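Local coordinates for TagI restriction endonuclease (Thermocrispum agreste, PDB 6GHS), which probably recognises 5-methylcytosine or 5-hydroxymethylcytosine in DNA through its SRA domain and cuts the DNA with its HNH nuclease domain, at residues K79-N91 against F135-F149. Sequence-based numbering, arbitrary orientation.
Sequences KQIRDQDLDDPGN and FANHEDAPQFRVCQF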
ATOM      1  N   LYS A  79      32.380  -7.941  19.862  1.00 88.48           N
ATOM      2  CA  LYS A  79      32.419  -6.501  19.551  1.00 85.25           C
ATOM      3  C   LYS A  79      32.491  -6.335  18.043  1.00 75.04           C
ATOM      4  O   LYS A  79      33.154  -7.120  17.375  1.00 73.70           O
ATOM      5  CB  LYS A  79      33.649  -5.826  20.176  1.00 92.90           C
ATOM      6  CG  LYS A  79      33.603  -5.654  21.688  1.00100.49           C
ATOM      7  CD  LYS A  79      32.688  -4.516  22.133  1.00106.25           C
ATOM      8  CE  LYS A  79      32.485  -4.535  23.645  1.00106.95           C
ATOM      9  NZ  LYS A  79      31.718  -3.359  24.140  1.00107.45           N
ATOM     10  N   GLN A  80      31.825  -5.307  17.521  1.00 65.77           N
ATOM     11  CA  GLN A  80      31.829  -5.023  16.082  1.00 59.71           C
ATOM     12  C   GLN A  80      33.241  -4.757  15.557  1.00 57.69           C
ATOM     13  O   GLN A  80      33.965  -3.947  16.128  1.00 55.54           O
ATOM     14  CB  GLN A  80      30.940  -3.812  15.753  1.00 57.67           C
ATOM     15  CG  GLN A  80      29.452  -4.124  15.619  1.00 54.53           C
ATOM     16  CD  GLN A  80      29.085  -4.865  14.345  1.00 49.41           C
ATOM     17  OE1 GLN A  80      28.346  -5.836  14.396  1.00 47.01           O
ATOM     18  NE2 GLN A  80      29.579  -4.400  13.200  1.00 44.10           N
ATOM     19  N   ILE A  81      33.620  -5.457  14.487  1.00 57.88           N
ATOM     20  CA  ILE A  81      34.922  -5.267  13.824  1.00 59.45           C
ATOM     21  C   ILE A  81      34.858  -4.923  12.323  1.00 61.18           C
ATOM     22  O   ILE A  81      35.913  -4.709  11.707  1.00 61.31           O
ATOM     23  CB  ILE A  81      35.849  -6.500  14.015  1.00 60.11           C
ATOM     24  CG1 ILE A  81      35.271  -7.767  13.355  1.00 61.92           C
ATOM     25  CG2 ILE A  81      36.112  -6.743  15.496  1.00 60.06           C
ATOM     26  CD1 ILE A  81      36.323  -8.676  12.747  1.00 63.01           C
ATOM     27  N   ARG A  82      33.655  -4.904  11.733  1.00 61.00           N
ATOM     28  CA  ARG A  82      33.456  -4.473  10.340  1.00 63.64           C
ATOM     29  C   ARG A  82      31.986  -4.141  10.071  1.00 60.48           C
ATOM     30  O   ARG A  82      31.120  -4.421  10.903  1.00 61.56           O
ATOM     31  CB  ARG A  82      33.981  -5.513   9.329  1.00 71.88           C
ATOM     32  CG  ARG A  82      33.286  -6.868   9.342  1.00 80.58           C
ATOM     33  CD  ARG A  82      33.687  -7.725   8.145  1.00 87.89           C
ATOM     34  NE  ARG A  82      32.983  -9.013   8.139  1.00 98.00           N
ATOM     35  CZ  ARG A  82      31.694  -9.206   7.817  1.00104.85           C
ATOM     36  NH1 ARG A  82      30.892  -8.198   7.450  1.00102.97           N
ATOM     37  NH2 ARG A  82      31.189 -10.439   7.869  1.00108.11           N
ATOM     38  N   ASP A  83      31.723  -3.531   8.912  1.00 57.82           N
ATOM     39  CA  ASP A  83      30.373  -3.072   8.520  1.00 51.17           C
ATOM     40  C   ASP A  83      29.445  -4.230   8.182  1.00 45.35           C
ATOM     41  O   ASP A  83      29.884  -5.251   7.662  1.00 41.76           O
ATOM     42  CB  ASP A  83      30.442  -2.145   7.284  1.00 52.50           C
ATOM     43  CG  ASP A  83      30.927  -0.736   7.603  1.00 53.08           C
ATOM     44  OD1 ASP A  83      30.653  -0.238   8.713  1.00 51.95           O
ATOM     45  OD2 ASP A  83      31.559  -0.106   6.720  1.00 53.35           O
ATOM     46  N   GLN A  84      28.157  -4.050   8.462  1.00 44.26           N
ATOM     47  CA  GLN A  84      27.120  -5.008   8.031  1.00 45.53           C
ATOM     48  C   GLN A  84      26.716  -4.767   6.566  1.00 45.20           C
ATOM     49  O   GLN A  84      26.774  -3.644   6.083  1.00 48.16           O
ATOM     50  CB  GLN A  84      25.896  -4.954   8.956  1.00 43.97           C
ATOM     51  CG  GLN A  84      26.198  -5.391  10.386  1.00 42.69           C
ATOM     52  CD  GLN A  84      24.966  -5.565  11.258  1.00 42.17           C
ATOM     53  OE1 GLN A  84      23.846  -5.272  10.861  1.00 42.78           O
ATOM     54  NE2 GLN A  84      25.178  -6.053  12.463  1.00 43.60           N
ATOM     55  N   ASP A  85      26.332  -5.823   5.856  1.00 45.04           N
ATOM     56  CA  ASP A  85      25.961  -5.710   4.440  1.00 45.59           C
ATOM     57  C   ASP A  85      24.760  -6.584   4.147  1.00 44.55           C
ATOM     58  O   ASP A  85      24.341  -7.362   5.006  1.00 44.28           O
ATOM     59  CB  ASP A  85      27.140  -6.086   3.541  1.00 48.76           C
ATOM     60  CG  ASP A  85      27.614  -7.526   3.748  1.00 53.27           C
ATOM     61  OD1 ASP A  85      26.783  -8.456   3.680  1.00 54.50           O
ATOM     62  OD2 ASP A  85      28.829  -7.734   3.965  1.00 59.07           O
ATOM     63  N   LEU A  86      24.227  -6.464   2.934  1.00 43.43           N
ATOM     64  CA  LEU A  86      23.052  -7.226   2.520  1.00 42.93           C
ATOM     65  C   LEU A  86      23.383  -8.538   1.814  1.00 44.07           C
ATOM     66  O   LEU A  86      22.496  -9.151   1.214  1.00 44.64           O
ATOM     67  CB  LEU A  86      22.154  -6.361   1.645  1.00 42.45           C
ATOM     68  CG  LEU A  86      21.614  -5.129   2.366  1.00 43.35           C
ATOM     69  CD1 LEU A  86      20.868  -4.238   1.387  1.00 44.51           C
ATOM     70  CD2 LEU A  86      20.722  -5.509   3.541  1.00 42.98           C
ATOM     71  N   ASP A  87      24.644  -8.971   1.875  1.00 44.87           N
ATOM     72  CA  ASP A  87      24.990 -10.364   1.556  1.00 47.49           C
ATOM     73  C   ASP A  87      24.579 -11.336   2.670  1.00 44.08           C
ATOM     74  O   ASP A  87      24.411 -12.524   2.413  1.00 41.58           O
ATOM     75  CB  ASP A  87      26.493 -10.532   1.258  1.00 51.83           C
ATOM     76  CG  ASP A  87      26.916  -9.860  -0.037  1.00 54.68           C
ATOM     77  OD1 ASP A  87      26.134  -9.911  -1.008  1.00 57.82           O
ATOM     78  OD2 ASP A  87      28.033  -9.295  -0.089  1.00 56.17           O
ATOM     79  N   ASP A  88      24.435 -10.837   3.897  1.00 42.37           N
ATOM     80  CA  ASP A  88      24.025 -11.669   5.019  1.00 41.04           C
ATOM     81  C   ASP A  88      22.638 -12.176   4.712  1.00 39.07           C
ATOM     82  O   ASP A  88      21.744 -11.368   4.488  1.00 39.76           O
ATOM     83  CB  ASP A  88      23.997 -10.886   6.340  1.00 42.35           C
ATOM     84  CG  ASP A  88      23.702 -11.776   7.547  1.00 44.07           C
ATOM     85  OD1 ASP A  88      24.670 -12.276   8.166  1.00 46.09           O
ATOM     86  OD2 ASP A  88      22.510 -11.985   7.871  1.00 45.32           O
ATOM     87  N   PRO A  89      22.443 -13.508   4.719  1.00 37.53           N
ATOM     88  CA  PRO A  89      21.138 -14.020   4.309  1.00 36.68           C
ATOM     89  C   PRO A  89      19.986 -13.521   5.181  1.00 34.20           C
ATOM     90  O   PRO A  89      18.887 -13.292   4.684  1.00 33.25           O
ATOM     91  CB  PRO A  89      21.296 -15.544   4.440  1.00 37.84           C
ATOM     92  CG  PRO A  89      22.755 -15.791   4.620  1.00 37.07           C
ATOM     93  CD  PRO A  89      23.274 -14.578   5.297  1.00 37.10           C
ATOM     94  N   GLY A  90      20.246 -13.351   6.469  1.00 32.49           N
ATOM     95  CA  GLY A  90      19.235 -12.870   7.389  1.00 31.73           C
ATOM     96  C   GLY A  90      18.880 -11.426   7.153  1.00 29.43           C
ATOM     97  O   GLY A  90      17.708 -11.058   7.222  1.00 28.81           O
ATOM     98  N   ASN A  91      19.892 -10.610   6.886  1.00 27.96           N
ATOM     99  CA  ASN A  91      19.645  -9.219   6.540  1.00 28.43           C
ATOM    100  C   ASN A  91      18.916  -9.113   5.214  1.00 27.13           C
ATOM    101  O   ASN A  91      17.938  -8.382   5.098  1.00 26.63           O
ATOM    102  CB  ASN A  91      20.939  -8.421   6.462  1.00 29.49           C
ATOM    103  CG  ASN A  91      21.644  -8.323   7.792  1.00 29.75           C
ATOM    104  OD1 ASN A  91      21.067  -8.630   8.834  1.00 30.47           O
ATOM    105  ND2 ASN A  91      22.905  -7.899   7.760  1.00 29.65           N
ATOM    106  N   PHE A 135      20.626   1.839   7.121  1.00 41.00           N
ATOM    107  CA  PHE A 135      21.884   1.669   7.836  1.00 41.05           C
ATOM    108  C   PHE A 135      22.104   2.839   8.763  1.00 42.63           C
ATOM    109  O   PHE A 135      21.728   3.972   8.443  1.00 42.61           O
ATOM    110  CB  PHE A 135      23.037   1.519   6.863  1.00 39.80           C
ATOM    111  CG  PHE A 135      23.032   0.203   6.168  1.00 40.41           C
ATOM    112  CD1 PHE A 135      22.142  -0.038   5.129  1.00 41.78           C
ATOM    113  CD2 PHE A 135      23.868  -0.817   6.581  1.00 40.37           C
ATOM    114  CE1 PHE A 135      22.111  -1.267   4.491  1.00 41.89           C
ATOM    115  CE2 PHE A 135      23.844  -2.044   5.947  1.00 40.89           C
ATOM    116  CZ  PHE A 135      22.964  -2.272   4.902  1.00 41.21           C
ATOM    117  N   ALA A 136      22.675   2.542   9.928  1.00 44.02           N
ATOM    118  CA  ALA A 136      23.045   3.565  10.903  1.00 46.45           C
ATOM    119  C   ALA A 136      24.393   3.198  11.505  1.00 47.65           C
ATOM    120  O   ALA A 136      24.962   2.160  11.169  1.00 48.50           O
ATOM    121  CB  ALA A 136      21.978   3.686  11.987  1.00 46.83           C
ATOM    122  N   ASN A 137      24.898   4.058  12.381  1.00 48.57           N
ATOM    123  CA  ASN A 137      26.137   3.795  13.089  1.00 47.42           C
ATOM    124  C   ASN A 137      25.841   3.047  14.365  1.00 49.24           C
ATOM    125  O   ASN A 137      24.903   3.377  15.083  1.00 48.61           O
ATOM    126  CB  ASN A 137      26.838   5.099  13.406  1.00 47.00           C
ATOM    127  CG  ASN A 137      27.168   5.886  12.159  1.00 46.86           C
ATOM    128  OD1 ASN A 137      27.552   5.325  11.127  1.00 47.49           O
ATOM    129  ND2 ASN A 137      27.007   7.188  12.241  1.00 45.71           N
ATOM    130  N   HIS A 138      26.649   2.022  14.620  1.00 53.54           N
ATOM    131  CA  HIS A 138      26.605   1.236  15.853  1.00 56.03           C
ATOM    132  C   HIS A 138      26.854   2.139  17.061  1.00 58.30           C
ATOM    133  O   HIS A 138      27.708   3.025  17.000  1.00 62.92           O
ATOM    134  CB  HIS A 138      27.687   0.165  15.757  1.00 56.39           C
ATOM    135  CG  HIS A 138      27.709  -0.798  16.896  1.00 56.85           C
ATOM    136  ND1 HIS A 138      26.568  -1.209  17.547  1.00 56.65           N
ATOM    137  CD2 HIS A 138      28.737  -1.469  17.466  1.00 57.07           C
ATOM    138  CE1 HIS A 138      26.896  -2.080  18.484  1.00 59.75           C
ATOM    139  NE2 HIS A 138      28.205  -2.261  18.451  1.00 59.34           N
ATOM    140  N   GLU A 139      26.101   1.936  18.139  1.00 58.99           N
ATOM    141  CA  GLU A 139      26.223   2.798  19.324  1.00 62.84           C
ATOM    142  C   GLU A 139      27.563   2.630  20.036  1.00 65.09           C
ATOM    143  O   GLU A 139      28.227   3.614  20.366  1.00 62.92           O
ATOM    144  CB  GLU A 139      25.080   2.556  20.306  1.00 65.14           C
ATOM    145  CG  GLU A 139      23.817   3.298  19.917  1.00 68.01           C
ATOM    146  CD  GLU A 139      22.664   3.063  20.870  1.00 70.57           C
ATOM    147  OE1 GLU A 139      22.785   2.248  21.813  1.00 68.85           O
ATOM    148  OE2 GLU A 139      21.621   3.710  20.663  1.00 72.46           O
ATOM    149  N   ASP A 140      27.961   1.382  20.251  1.00 68.88           N
ATOM    150  CA  ASP A 140      29.226   1.091  20.924  1.00 71.33           C
ATOM    151  C   ASP A 140      30.453   1.415  20.066  1.00 69.24           C
ATOM    152  O   ASP A 140      31.526   1.611  20.622  1.00 81.00           O
ATOM    153  CB  ASP A 140      29.283  -0.374  21.401  1.00 73.81           C
ATOM    154  CG  ASP A 140      28.208  -0.708  22.445  1.00 75.26           C
ATOM    155  OD1 ASP A 140      27.476   0.202  22.911  1.00 76.07           O
ATOM    156  OD2 ASP A 140      28.096  -1.901  22.794  1.00 75.81           O
ATOM    157  N   ALA A 141      30.312   1.465  18.738  1.00 61.59           N
ATOM    158  CA  ALA A 141      31.445   1.770  17.851  1.00 58.35           C
ATOM    159  C   ALA A 141      30.979   2.499  16.594  1.00 57.05           C
ATOM    160  O   ALA A 141      30.853   1.890  15.531  1.00 58.37           O
ATOM    161  CB  ALA A 141      32.190   0.491  17.486  1.00 57.91           C
ATOM    162  N   PRO A 142      30.726   3.816  16.704  1.00 55.62           N
ATOM    163  CA  PRO A 142      30.233   4.621  15.583  1.00 54.25           C
ATOM    164  C   PRO A 142      30.961   4.501  14.239  1.00 52.02           C
ATOM    165  O   PRO A 142      30.359   4.793  13.213  1.00 52.78           O
ATOM    166  CB  PRO A 142      30.334   6.049  16.124  1.00 55.75           C
ATOM    167  CG  PRO A 142      30.036   5.893  17.574  1.00 56.88           C
ATOM    168  CD  PRO A 142      30.689   4.587  17.964  1.00 57.32           C
ATOM    169  N   GLN A 143      32.219   4.064  14.217  1.00 51.83           N
ATOM    170  CA  GLN A 143      32.933   3.878  12.937  1.00 54.64           C
ATOM    171  C   GLN A 143      32.407   2.716  12.078  1.00 54.52           C
ATOM    172  O   GLN A 143      32.814   2.585  10.912  1.00 53.95           O
ATOM    173  CB  GLN A 143      34.472   3.786  13.135  1.00 58.26           C
ATOM    174  CG  GLN A 143      35.072   2.482  13.683  1.00 59.09           C
ATOM    175  CD  GLN A 143      35.079   2.368  15.210  1.00 61.35           C
ATOM    176  OE1 GLN A 143      34.395   3.109  15.930  1.00 60.92           O
ATOM    177  NE2 GLN A 143      35.851   1.411  15.708  1.00 63.97           N
ATOM    178  N   PHE A 144      31.527   1.882  12.651  1.00 53.48           N
ATOM    179  CA  PHE A 144      30.911   0.761  11.940  1.00 51.17           C
ATOM    180  C   PHE A 144      29.412   0.935  11.743  1.00 49.31           C
ATOM    181  O   PHE A 144      28.690   1.385  12.637  1.00 48.61           O
ATOM    182  CB  PHE A 144      31.164  -0.554  12.673  1.00 51.52           C
ATOM    183  CG  PHE A 144      32.615  -0.903  12.786  1.00 52.15           C
ATOM    184  CD1 PHE A 144      33.385  -1.082  11.639  1.00 51.15           C
ATOM    185  CD2 PHE A 144      33.221  -1.043  14.037  1.00 52.35           C
ATOM    186  CE1 PHE A 144      34.728  -1.391  11.733  1.00 51.33           C
ATOM    187  CE2 PHE A 144      34.565  -1.358  14.135  1.00 51.89           C
ATOM    188  CZ  PHE A 144      35.319  -1.532  12.982  1.00 52.24           C
ATOM    189  N   ARG A 145      28.969   0.526  10.560  1.00 46.94           N
ATOM    190  CA  ARG A 145      27.590   0.618  10.146  1.00 44.66           C
ATOM    191  C   ARG A 145      26.885  -0.680  10.484  1.00 42.78           C
ATOM    192  O   ARG A 145      27.452  -1.764  10.326  1.00 42.96           O
ATOM    193  CB  ARG A 145      27.498   0.841   8.627  1.00 45.65           C
ATOM    194  CG  ARG A 145      28.298   2.020   8.074  1.00 46.14           C
ATOM    195  CD  ARG A 145      27.651   3.353   8.411  1.00 44.68           C
ATOM    196  NE  ARG A 145      26.569   3.703   7.494  1.00 42.08           N
ATOM    197  CZ  ARG A 145      25.621   4.611   7.743  1.00 42.23           C
ATOM    198  NH1 ARG A 145      25.569   5.296   8.896  1.00 40.97           N
ATOM    199  NH2 ARG A 145      24.694   4.834   6.819  1.00 43.28           N
ATOM    200  N   VAL A 146      25.639  -0.563  10.919  1.00 41.90           N
ATOM    201  CA  VAL A 146      24.747  -1.712  11.052  1.00 40.98           C
ATOM    202  C   VAL A 146      23.480  -1.491  10.244  1.00 38.75           C
ATOM    203  O   VAL A 146      23.077  -0.353   9.988  1.00 38.31           O
ATOM    204  CB  VAL A 146      24.353  -2.004  12.515  1.00 42.59           C
ATOM    205  CG1 VAL A 146      25.547  -2.560  13.268  1.00 43.64           C
ATOM    206  CG2 VAL A 146      23.779  -0.766  13.216  1.00 42.50           C
ATOM    207  N   CYS A 147      22.860  -2.605   9.883  1.00 36.18           N
ATOM    208  CA  CYS A 147      21.600  -2.632   9.179  1.00 35.52           C
ATOM    209  C   CYS A 147      20.452  -2.625  10.183  1.00 33.38           C
ATOM    210  O   CYS A 147      20.548  -3.276  11.204  1.00 34.34           O
ATOM    211  CB  CYS A 147      21.551  -3.909   8.360  1.00 36.78           C
ATOM    212  SG  CYS A 147      20.246  -3.876   7.142  1.00 40.06           S
ATOM    213  N   GLN A 148      19.370  -1.911   9.902  1.00 32.20           N
ATOM    214  CA  GLN A 148      18.227  -1.869  10.822  1.00 32.54           C
ATOM    215  C   GLN A 148      16.883  -1.951  10.117  1.00 33.15           C
ATOM    216  O   GLN A 148      16.744  -1.554   8.970  1.00 34.38           O
ATOM    217  CB  GLN A 148      18.278  -0.610  11.680  1.00 32.57           C
ATOM    218  CG  GLN A 148      19.063  -0.787  12.963  1.00 33.10           C
ATOM    219  CD  GLN A 148      19.064   0.458  13.829  1.00 33.53           C
ATOM    220  OE1 GLN A 148      19.135   1.588  13.331  1.00 33.68           O
ATOM    221  NE2 GLN A 148      18.990   0.259  15.138  1.00 34.31           N
ATOM    222  N   PHE A 149      15.894  -2.468  10.828  1.00 33.25           N
ATOM    223  CA  PHE A 149      14.576  -2.715  10.270  1.00 33.56           C
ATOM    224  C   PHE A 149      13.524  -2.122  11.197  1.00 35.05           C
ATOM    225  O   PHE A 149      13.723  -2.053  12.405  1.00 32.34           O
ATOM    226  CB  PHE A 149      14.355  -4.223  10.085  1.00 32.37           C
ATOM    227  CG  PHE A 149      15.406  -4.882   9.237  1.00 31.71           C
ATOM    228  CD1 PHE A 149      16.594  -5.319   9.801  1.00 30.89           C
ATOM    229  CD2 PHE A 149      15.221  -5.038   7.861  1.00 31.18           C
ATOM    230  CE1 PHE A 149      17.569  -5.907   9.012  1.00 30.83           C
ATOM    231  CE2 PHE A 149      16.196  -5.621   7.069  1.00 30.01           C
ATOM    232  CZ  PHE A 149      17.366  -6.061   7.644  1.00 30.21           C
TER
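In the SRA domain, the loop 79-88 and the start of helix 89-100 lie against the antiparallel hairpin of strands 122-137 and 145-153. Three hydrogen bonds join loop and hairpin at the start of strand 145-153. R145 N donates to D83 OD1, met nearly along its C-O axis. Q84 N donates to R145 O at 3.0 Å in an almost straight bond. C147 N donates to Q84 OE1, also at 3.0 Å, from above the carbonyl plane. The Q84 chain is extended beyond CG (chi2 -170°), which carries its amide across V146 at an angle, with Q84 NE2 3.6 Å from V146 CG1. NE2 donates to G71 O, so both ends of this buried amide are held.

Nearer the type I turn A141-F144, the backbone of I81 and R82 covers one face of the F144 ring, and Q143 CG lies over the other. I81 C is 3.5 Å from F144 CZ. Q80 CG packs 3.3 Å from H138 CD2, the amide and ring planes 74° apart; Q80 OE1 is hydrogen-bonded to Y55 and H138 ND1 to D57. At the other end, L86 CG meets the edge of the F135 ring 4.1 Å from CZ, and L86 CD2 touches C147 SG. The R145 guanidinium turns to backbone oxygens of L302 and P303 of the second subunit. D88 N-caps helix 89-100. The whole is a loop docked on a beta hairpin of the curved SRA sheet.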